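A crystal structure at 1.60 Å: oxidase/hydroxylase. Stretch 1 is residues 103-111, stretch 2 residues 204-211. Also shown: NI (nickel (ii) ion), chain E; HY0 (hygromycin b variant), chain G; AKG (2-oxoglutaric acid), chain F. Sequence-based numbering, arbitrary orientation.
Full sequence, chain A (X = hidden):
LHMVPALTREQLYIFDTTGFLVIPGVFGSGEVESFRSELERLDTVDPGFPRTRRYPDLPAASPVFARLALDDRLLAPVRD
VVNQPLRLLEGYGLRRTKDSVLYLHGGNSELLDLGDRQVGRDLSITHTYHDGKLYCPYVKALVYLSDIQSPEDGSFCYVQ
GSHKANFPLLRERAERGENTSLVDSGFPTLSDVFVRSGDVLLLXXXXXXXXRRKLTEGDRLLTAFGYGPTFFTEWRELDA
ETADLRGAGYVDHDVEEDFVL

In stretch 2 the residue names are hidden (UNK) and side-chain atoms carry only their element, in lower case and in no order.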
# COMPACT_ATOMS: atom_id res chain seq x y z
N TYR A 103 21.03 -20.12 -8.49
CA TYR A 103 21.31 -18.78 -7.99
C TYR A 103 20.02 -18.03 -7.69
O TYR A 103 18.96 -18.40 -8.19
CB TYR A 103 22.15 -18.00 -9.01
CG TYR A 103 23.51 -18.61 -9.28
CD1 TYR A 103 24.25 -19.15 -8.25
CD2 TYR A 103 24.03 -18.65 -10.56
CE1 TYR A 103 25.50 -19.70 -8.48
CE2 TYR A 103 25.28 -19.20 -10.80
CZ TYR A 103 26.00 -19.73 -9.76
OH TYR A 103 27.23 -20.28 -9.98
N LEU A 104 20.12 -16.99 -6.87
CA LEU A 104 18.95 -16.24 -6.42
C LEU A 104 18.14 -15.66 -7.58
O LEU A 104 18.68 -15.21 -8.60
CB LEU A 104 19.35 -15.11 -5.48
CG LEU A 104 19.94 -15.59 -4.16
CD1 LEU A 104 20.16 -14.39 -3.21
CD2 LEU A 104 19.06 -16.67 -3.53
N HIS A 105 16.83 -15.67 -7.39
CA HIS A 105 15.90 -15.08 -8.35
C HIS A 105 14.67 -14.63 -7.60
O HIS A 105 14.47 -15.02 -6.46
CB HIS A 105 15.52 -16.06 -9.47
CG HIS A 105 15.14 -17.43 -8.99
ND1 HIS A 105 16.07 -18.39 -8.65
CD2 HIS A 105 13.93 -18.00 -8.80
CE1 HIS A 105 15.44 -19.50 -8.28
NE2 HIS A 105 14.14 -19.28 -8.35
N GLY A 106 13.83 -13.82 -8.24
CA GLY A 106 12.71 -13.22 -7.54
C GLY A 106 13.16 -11.98 -6.79
O GLY A 106 14.25 -11.48 -7.02
N GLY A 107 12.32 -11.51 -5.88
CA GLY A 107 12.57 -10.26 -5.17
C GLY A 107 11.57 -9.19 -5.61
O GLY A 107 11.40 -8.93 -6.80
N ASN A 108 10.94 -8.56 -4.63
CA ASN A 108 9.84 -7.63 -4.88
C ASN A 108 10.22 -6.37 -5.67
O ASN A 108 9.40 -5.83 -6.42
CB ASN A 108 9.21 -7.23 -3.55
CG ASN A 108 7.86 -6.54 -3.72
OD1 ASN A 108 6.98 -7.01 -4.46
ND2 ASN A 108 7.69 -5.42 -3.03
N SER A 109 11.45 -5.88 -5.49
CA SER A 109 11.83 -4.59 -6.07
C SER A 109 13.06 -4.61 -6.99
O SER A 109 13.69 -3.56 -7.19
CB SER A 109 12.06 -3.57 -4.96
OG SER A 109 10.83 -3.23 -4.32
N GLU A 110 13.37 -5.75 -7.59
CA GLU A 110 14.52 -5.82 -8.48
C GLU A 110 14.23 -5.06 -9.76
O GLU A 110 13.06 -4.85 -10.11
CB GLU A 110 14.90 -7.27 -8.75
CG GLU A 110 15.27 -8.00 -7.46
CD GLU A 110 16.40 -7.30 -6.70
OE1 GLU A 110 17.46 -7.08 -7.30
OE2 GLU A 110 16.22 -6.97 -5.51
N LEU A 111 15.29 -4.65 -10.44
CA LEU A 111 15.16 -3.72 -11.56
C LEU A 111 15.10 -4.43 -12.91
O LEU A 111 15.56 -5.55 -13.07
CB LEU A 111 16.33 -2.73 -11.57
CG LEU A 111 16.58 -2.02 -10.24
CD1 LEU A 111 17.85 -1.17 -10.30
CD2 LEU A 111 15.38 -1.18 -9.84
N UNK A 204 5.48 -17.82 -2.45
CA UNK A 204 5.20 -16.55 -3.12
C UNK A 204 6.36 -16.22 -4.04
O UNK A 204 7.48 -16.02 -3.57
o UNK A 204 4.72 -13.87 -3.85
c UNK A 204 5.03 -15.44 -2.07
c UNK A 204 4.56 -14.11 -2.67
n UNK A 204 3.98 -13.25 -1.83
N UNK A 205 6.14 -16.15 -5.35
CA UNK A 205 7.26 -15.98 -6.26
C UNK A 205 7.89 -14.59 -6.15
O UNK A 205 8.94 -14.33 -6.74
c UNK A 205 8.20 -18.42 -7.94
c UNK A 205 6.81 -17.80 -7.98
o UNK A 205 8.40 -19.37 -7.16
c UNK A 205 6.83 -16.28 -7.70
o UNK A 205 9.09 -17.95 -8.67
N UNK A 206 7.29 -13.72 -5.35
CA UNK A 206 7.92 -12.44 -5.04
C UNK A 206 9.16 -12.61 -4.16
O UNK A 206 10.03 -11.73 -4.14
c UNK A 206 6.91 -11.52 -4.36
N UNK A 207 9.25 -13.73 -3.44
CA UNK A 207 10.38 -13.98 -2.54
C UNK A 207 11.65 -14.17 -3.34
O UNK A 207 11.65 -14.85 -4.35
c UNK A 207 10.09 -15.20 -1.68
c UNK A 207 11.10 -15.47 -0.58
c UNK A 207 10.79 -16.83 0.01
c UNK A 207 10.99 -14.39 0.49
N UNK A 208 12.76 -13.57 -2.90
CA UNK A 208 14.03 -13.81 -3.55
C UNK A 208 14.62 -15.07 -2.96
O UNK A 208 14.85 -15.12 -1.76
c UNK A 208 16.66 -10.26 -4.78
c UNK A 208 16.34 -12.90 -4.05
c UNK A 208 15.00 -12.65 -3.36
s UNK A 208 17.50 -11.54 -3.84
N UNK A 209 14.83 -16.07 -3.81
CA UNK A 209 15.16 -17.40 -3.33
C UNK A 209 16.03 -18.16 -4.33
O UNK A 209 16.21 -17.74 -5.48
n UNK A 209 12.18 -19.25 -6.12
c UNK A 209 13.88 -18.18 -3.06
c UNK A 209 13.03 -19.55 -5.08
c UNK A 209 13.09 -18.45 -4.29
c UNK A 209 11.75 -18.01 -5.99
n UNK A 209 12.30 -17.49 -4.90
N UNK A 210 16.55 -19.29 -3.90
CA UNK A 210 17.35 -20.14 -4.76
C UNK A 210 17.72 -21.36 -3.95
O UNK A 210 17.00 -21.72 -3.02
N UNK A 211 18.83 -22.00 -4.28
CA UNK A 211 19.32 -23.06 -3.41
C UNK A 211 20.83 -23.00 -3.27
O UNK A 211 21.52 -22.45 -4.12
c UNK A 211 18.97 -24.47 -3.90
o UNK A 211 19.95 -24.91 -4.86
c UNK A 211 17.58 -24.50 -4.53
NI NI E . 12.35 -20.35 -7.90
C1 HY0 G . 15.53 -15.59 -16.43
C2 HY0 G . 16.60 -14.82 -17.17
C3 HY0 G . 16.99 -15.57 -18.44
C4 HY0 G . 17.49 -16.97 -18.09
C5 HY0 G . 16.48 -17.74 -17.24
C6 HY0 G . 16.03 -16.96 -16.04
N7 HY0 G . 16.09 -13.55 -17.50
O8 HY0 G . 15.24 -14.88 -15.25
N9 HY0 G . 17.73 -17.68 -19.30
C10 HY0 G . 19.02 -17.27 -19.84
O11 HY0 G . 17.09 -18.92 -16.79
C12 HY0 G . 13.77 -18.30 -13.40
C13 HY0 G . 15.05 -17.84 -14.02
O14 HY0 G . 16.15 -18.69 -13.78
C15 HY0 G . 16.38 -18.80 -12.40
C16 HY0 G . 15.30 -19.68 -11.85
C17 HY0 G . 13.92 -18.93 -12.08
O18 HY0 G . 14.92 -17.69 -15.43
C19 HY0 G . 17.75 -19.44 -12.18
O20 HY0 G . 18.75 -18.48 -12.54
O21 HY0 G . 15.28 -20.90 -12.50
O22 HY0 G . 12.91 -19.83 -11.90
C23 HY0 G . 12.11 -19.77 -13.10
C24 HY0 G . 11.56 -21.13 -13.39
C25 HY0 G . 10.46 -21.05 -14.43
C26 HY0 G . 9.40 -20.04 -14.02
C27 HY0 G . 10.07 -18.72 -13.82
O28 HY0 G . 11.06 -18.87 -12.83
O29 HY0 G . 12.97 -19.27 -14.20
O30 HY0 G . 12.57 -22.00 -13.92
O31 HY0 G . 9.92 -22.33 -14.61
O32 HY0 G . 8.73 -20.43 -12.83
C33 HY0 G . 9.06 -17.66 -13.34
C34 HY0 G . 9.59 -16.28 -13.63
O35 HY0 G . 9.49 -15.97 -15.01
N36 HY0 G . 8.92 -17.78 -11.94
C1 AKG F . 12.57 -22.88 -8.94
O1 AKG F . 12.28 -21.72 -9.37
O2 AKG F . 12.44 -23.90 -9.68
C2 AKG F . 13.07 -23.04 -7.53
O5 AKG F . 13.06 -22.05 -6.81
C3 AKG F . 13.59 -24.39 -7.05
C4 AKG F . 13.57 -24.56 -5.55
C5 AKG F . 14.35 -25.80 -5.16
O3 AKG F . 14.35 -26.19 -3.96
O4 AKG F . 15.01 -26.42 -6.04
O HOH W 1 10.33 -21.31 -7.41
O HOH W 2 11.16 -19.25 -9.10

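Position 204 has four side-chain atoms: two carbons, the second carrying one oxygen and one nitrogen. It does not touch stretch 1. The oxygen accepts a hydrogen bond from the backbone N of position 206, at 3.0 Å. A carboxamide on a single CB is asparagine, Asn-204. It opens a type I turn that runs to position 207.

Position 205 has three carbons in a row, the third carrying two oxygens. The side chain stays beyond contact range of stretch 1. This is a carboxylate on a two-carbon arm, Glu-205. Its OE2 accepts a hydrogen bond from water 1 at 2.7 Å, and its OE1 accepts one from water 2 at 2.5 Å. Both waters bind the nickel, so Glu-205 meets the metal through water.

Position 206 has a single side-chain carbon. Its contact with stretch 1 is made by the backbone: Gly-107 N donates to the backbone O of position 206 at 2.9 Å. One carbon makes it Ala-206.

Position 207 has four carbons, forked at the second. Its CA-to-CB bond points away from stretch 1. The fork identifies Leu-207. Its N closes the turn on Asn-204 O at 2.9 Å.

Position 208 has an unbranched chain of two carbons, a sulfur and a terminal carbon. The sulfur lies 3.9 Å from Leu-104 CD1 and the terminal carbon 3.5 Å from Gly-106 O. Only methionine fits, so this is Met-208. A CB on Gly-107 would clash with its CE.

Position 209 has one carbon followed by a five-membered ring of three carbons and two nitrogens. One ring nitrogen comes 3.0 Å from His-105 NE2. This is an imidazole, His-209. Its NE2 binds nickel at 2.1 Å, and its ND1 donates to Leu-207 O at 2.8 Å, which steadies the ring.

Position 210 has no side-chain atoms. Its backbone N lies 3.6 Å from Leu-104 CD2. It is Gly-210.

Position 211 has one carbon carrying an oxygen and a carbon. Its CA-to-CB bond points away from stretch 1. This branching at CB gives Thr-211. Its CG2 lies 3.5 Å from AKG C5.

The contact is a short antiparallel pairing centred on two histidines. His-105 N donates to His-209 O, and His-209 N donates to His-105 O, both at 2.9 Å. Their side chains share one face of the sheet. The edge of the His-105 ring meets the face of the His-209 ring. Each NE2 is 2.1 Å from nickel, so the 3.0 Å between His-105 NE2 and His-209 NE2 reflects shared metal binding and is not a hydrogen bond. AKG O1 and O5 and the two waters complete six ligands.

Stretch 2, residues 204-211: NEALMHGT
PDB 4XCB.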